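Long-range contact in hypothetical protein Atu1826 (Agrobacterium tumefaciens, PDB 2I3D), which is of unknown function but probably acts as a hydrolase of the alpha/beta hydrolase fold: residues Q138-R143 against P166-G171. Residues are numbered along the deposited sequence; the frame is centred on the assembly and turned at random.
Sequences QLLMRR and PCPSSG
L140 and selenomethionine M141, on the last turn of helix 131-142, meet the irregular chain that leads into strand 171-176. L140 is buried and fans its branch over three residues. L140 CG lies 3.8 Å from CG of the P168 ring. L140 CD2 comes to 4.0 Å from SG of C167. L140 CD1 rests 3.7 Å from OG of S169. That hydroxyl is hydrogen-bonded to the backbone O of I146 and still packs against the methyl. L140 also touches I146 and F149 of strand 146-152, and C167 touches F149 as well. M141 starts off along the flank of the loop, with CG anti to the backbone N (chi1 -160°), but a bend at chi2 (62°) swings the selenium back to the prolines. M141 SE sits 3.8 Å from CD of P168. The carbonyl O of P166 lies 3.2 Å from M141 SE, nearly in line with the CG-SE bond (CG-SE...O about 171°). The contact thus joins the C-terminal end of the helix that follows the probable nucleophile elbow to the neighbouring loop through apolar packing and a short Se...O approach, consistent with a chalcogen contact; the selenium is the crystallographic label's, and in methionine a sulfur would take this place.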
ATOM      1  N   GLN B 138     -12.107 -17.705  -7.092  1.00 11.33           N
ATOM      2  CA  GLN B 138     -13.042 -17.964  -8.176  1.00 13.04           C
ATOM      3  C   GLN B 138     -12.244 -18.454  -9.405  1.00 13.27           C
ATOM      4  O   GLN B 138     -12.672 -19.374 -10.130  1.00 14.85           O
ATOM      5  CB  GLN B 138     -13.821 -16.702  -8.517  1.00 12.60           C
ATOM      6  CG  GLN B 138     -14.836 -16.318  -7.439  1.00 12.92           C
ATOM      7  CD  GLN B 138     -15.587 -15.046  -7.826  1.00 15.93           C
ATOM      8  OE1 GLN B 138     -16.419 -15.056  -8.757  1.00 16.44           O
ATOM      9  NE2 GLN B 138     -15.246 -13.931  -7.152  1.00 15.39           N
ATOM     10  N   LEU B 139     -11.081 -17.860  -9.648  1.00 13.08           N
ATOM     11  CA  LEU B 139     -10.292 -18.290 -10.814  1.00 14.74           C
ATOM     12  C   LEU B 139      -9.810 -19.743 -10.600  1.00 14.92           C
ATOM     13  O   LEU B 139      -9.865 -20.581 -11.511  1.00 16.23           O
ATOM     14  CB  LEU B 139      -9.115 -17.348 -11.032  1.00 15.61           C
ATOM     15  CG  LEU B 139      -8.252 -17.634 -12.267  1.00 16.40           C
ATOM     16  CD1 LEU B 139      -9.055 -17.348 -13.554  1.00 18.84           C
ATOM     17  CD2 LEU B 139      -6.979 -16.786 -12.198  1.00 18.29           C
ATOM     18  N   LEU B 140      -9.364 -20.033  -9.375  1.00 15.18           N
ATOM     19  CA  LEU B 140      -8.961 -21.377  -8.964  1.00 15.87           C
ATOM     20  C   LEU B 140     -10.051 -22.396  -9.283  1.00 17.34           C
ATOM     21  O   LEU B 140      -9.794 -23.446  -9.878  1.00 16.95           O
ATOM     22  CB  LEU B 140      -8.725 -21.349  -7.443  1.00 16.13           C
ATOM     23  CG  LEU B 140      -8.520 -22.691  -6.711  1.00 16.22           C
ATOM     24  CD1 LEU B 140      -7.169 -23.227  -7.077  1.00 17.27           C
ATOM     25  CD2 LEU B 140      -8.625 -22.532  -5.217  1.00 16.89           C
HETATM   26  N   MSE B 141     -11.272 -22.070  -8.897  1.00 18.54           N
HETATM   27  CA  MSE B 141     -12.408 -22.970  -9.127  1.00 20.08           C
HETATM   28  C   MSE B 141     -12.604 -23.285 -10.623  1.00 21.79           C
HETATM   29  O   MSE B 141     -12.945 -24.420 -10.969  1.00 23.28           O
HETATM   30  CB  MSE B 141     -13.671 -22.348  -8.492  1.00 20.02           C
HETATM   31  CG  MSE B 141     -14.804 -23.312  -8.219  1.00 20.08           C
HETATM   32 SE   MSE B 141     -14.307 -24.715  -6.922  0.75 21.71          SE
HETATM   33  CE  MSE B 141     -15.775 -25.870  -7.515  1.00 21.37           C
ATOM     34  N   ARG B 142     -12.336 -22.303 -11.492  1.00 22.20           N
ATOM     35  CA  ARG B 142     -12.556 -22.437 -12.946  0.60 23.53           C
ATOM     36  C   ARG B 142     -11.413 -23.062 -13.738  1.00 23.50           C
ATOM     37  O   ARG B 142     -11.601 -23.496 -14.884  1.00 24.61           O
ATOM     38  CB  ARG B 142     -12.787 -21.063 -13.559  0.60 23.87           C
ATOM     39  CG  ARG B 142     -13.959 -20.343 -12.993  0.60 26.42           C
ATOM     40  CD  ARG B 142     -14.465 -19.332 -13.974  0.60 30.76           C
ATOM     41  NE  ARG B 142     -15.902 -19.165 -13.808  0.60 29.34           N
ATOM     42  CZ  ARG B 142     -16.602 -18.188 -14.366  0.60 41.11           C
ATOM     43  NH1 ARG B 142     -15.988 -17.279 -15.123  0.60 30.94           N
ATOM     44  NH2 ARG B 142     -17.909 -18.114 -14.158  0.60 31.01           N
ATOM     45  N   ARG B 143     -10.211 -23.071 -13.167  1.00 22.25           N
ATOM     46  CA  ARG B 143      -9.038 -23.375 -13.933  1.00 21.61           C
ATOM     47  C   ARG B 143      -8.286 -24.555 -13.330  1.00 22.92           C
ATOM     48  O   ARG B 143      -7.539 -24.375 -12.345  1.00 22.70           O
ATOM     49  CB  ARG B 143      -8.122 -22.143 -14.036  1.00 22.33           C
ATOM     50  CG  ARG B 143      -8.769 -20.944 -14.739  1.00 23.61           C
ATOM     51  CD  ARG B 143      -8.942 -21.209 -16.237  1.00 26.25           C
ATOM     52  NE  ARG B 143      -7.714 -20.913 -16.952  1.00 26.04           N
ATOM     53  CZ  ARG B 143      -7.535 -19.890 -17.777  1.00 23.46           C
ATOM     54  NH1 ARG B 143      -6.354 -19.731 -18.351  1.00 23.12           N
ATOM     55  NH2 ARG B 143      -8.519 -19.039 -18.038  1.00 24.54           N
ATOM     56  N   PRO B 166     -16.256 -28.513  -4.201  1.00 21.99           N
ATOM     57  CA  PRO B 166     -15.279 -28.190  -3.176  1.00 20.65           C
ATOM     58  C   PRO B 166     -14.122 -27.353  -3.747  1.00 19.36           C
ATOM     59  O   PRO B 166     -13.943 -27.219  -4.974  1.00 19.06           O
ATOM     60  CB  PRO B 166     -14.756 -29.579  -2.764  1.00 21.38           C
ATOM     61  CG  PRO B 166     -14.765 -30.328  -4.094  1.00 20.78           C
ATOM     62  CD  PRO B 166     -15.826 -29.688  -4.999  1.00 22.36           C
ATOM     63  N   CYS B 167     -13.381 -26.783  -2.820  1.00 17.86           N
ATOM     64  CA  CYS B 167     -12.125 -26.197  -3.140  1.00 17.26           C
ATOM     65  C   CYS B 167     -11.247 -27.297  -3.756  1.00 17.00           C
ATOM     66  O   CYS B 167     -11.093 -28.359  -3.167  1.00 17.42           O
ATOM     67  CB  CYS B 167     -11.510 -25.584  -1.896  1.00 17.76           C
ATOM     68  SG  CYS B 167      -9.947 -24.743  -2.205  1.00 16.73           S
ATOM     69  N   PRO B 168     -10.703 -27.052  -4.951  1.00 17.09           N
ATOM     70  CA  PRO B 168      -9.992 -28.103  -5.695  1.00 17.00           C
ATOM     71  C   PRO B 168      -8.484 -28.328  -5.359  1.00 16.17           C
ATOM     72  O   PRO B 168      -7.845 -29.311  -5.814  1.00 16.25           O
ATOM     73  CB  PRO B 168     -10.200 -27.640  -7.144  1.00 17.53           C
ATOM     74  CG  PRO B 168     -10.105 -26.165  -7.034  1.00 17.72           C
ATOM     75  CD  PRO B 168     -10.877 -25.837  -5.776  1.00 16.66           C
ATOM     76  N   SER B 169      -7.919 -27.406  -4.591  1.00 15.25           N
ATOM     77  CA  SER B 169      -6.478 -27.405  -4.359  1.00 12.91           C
ATOM     78  C   SER B 169      -6.177 -27.044  -2.920  1.00 12.75           C
ATOM     79  O   SER B 169      -6.990 -26.386  -2.227  1.00 13.08           O
ATOM     80  CB  SER B 169      -5.773 -26.391  -5.282  1.00 14.66           C
ATOM     81  OG  SER B 169      -5.970 -26.746  -6.647  1.00 18.38           O
ATOM     82  N   SER B 170      -4.997 -27.474  -2.485  1.00 11.16           N
ATOM     83  CA  SER B 170      -4.443 -27.062  -1.212  1.00 10.58           C
ATOM     84  C   SER B 170      -3.923 -25.617  -1.346  1.00 10.28           C
ATOM     85  O   SER B 170      -3.455 -25.206  -2.401  1.00 10.62           O
ATOM     86  CB  SER B 170      -3.273 -27.987  -0.874  1.00 11.47           C
ATOM     87  OG  SER B 170      -3.780 -29.318  -0.642  1.00 11.55           O
ATOM     88  N   GLY B 171      -3.954 -24.881  -0.242  1.00  9.53           N
ATOM     89  CA  GLY B 171      -3.394 -23.528  -0.273  1.00  9.67           C
ATOM     90  C   GLY B 171      -3.341 -22.924   1.121  1.00  9.87           C
ATOM     91  O   GLY B 171      -3.678 -23.571   2.132  1.00  9.97           O
TER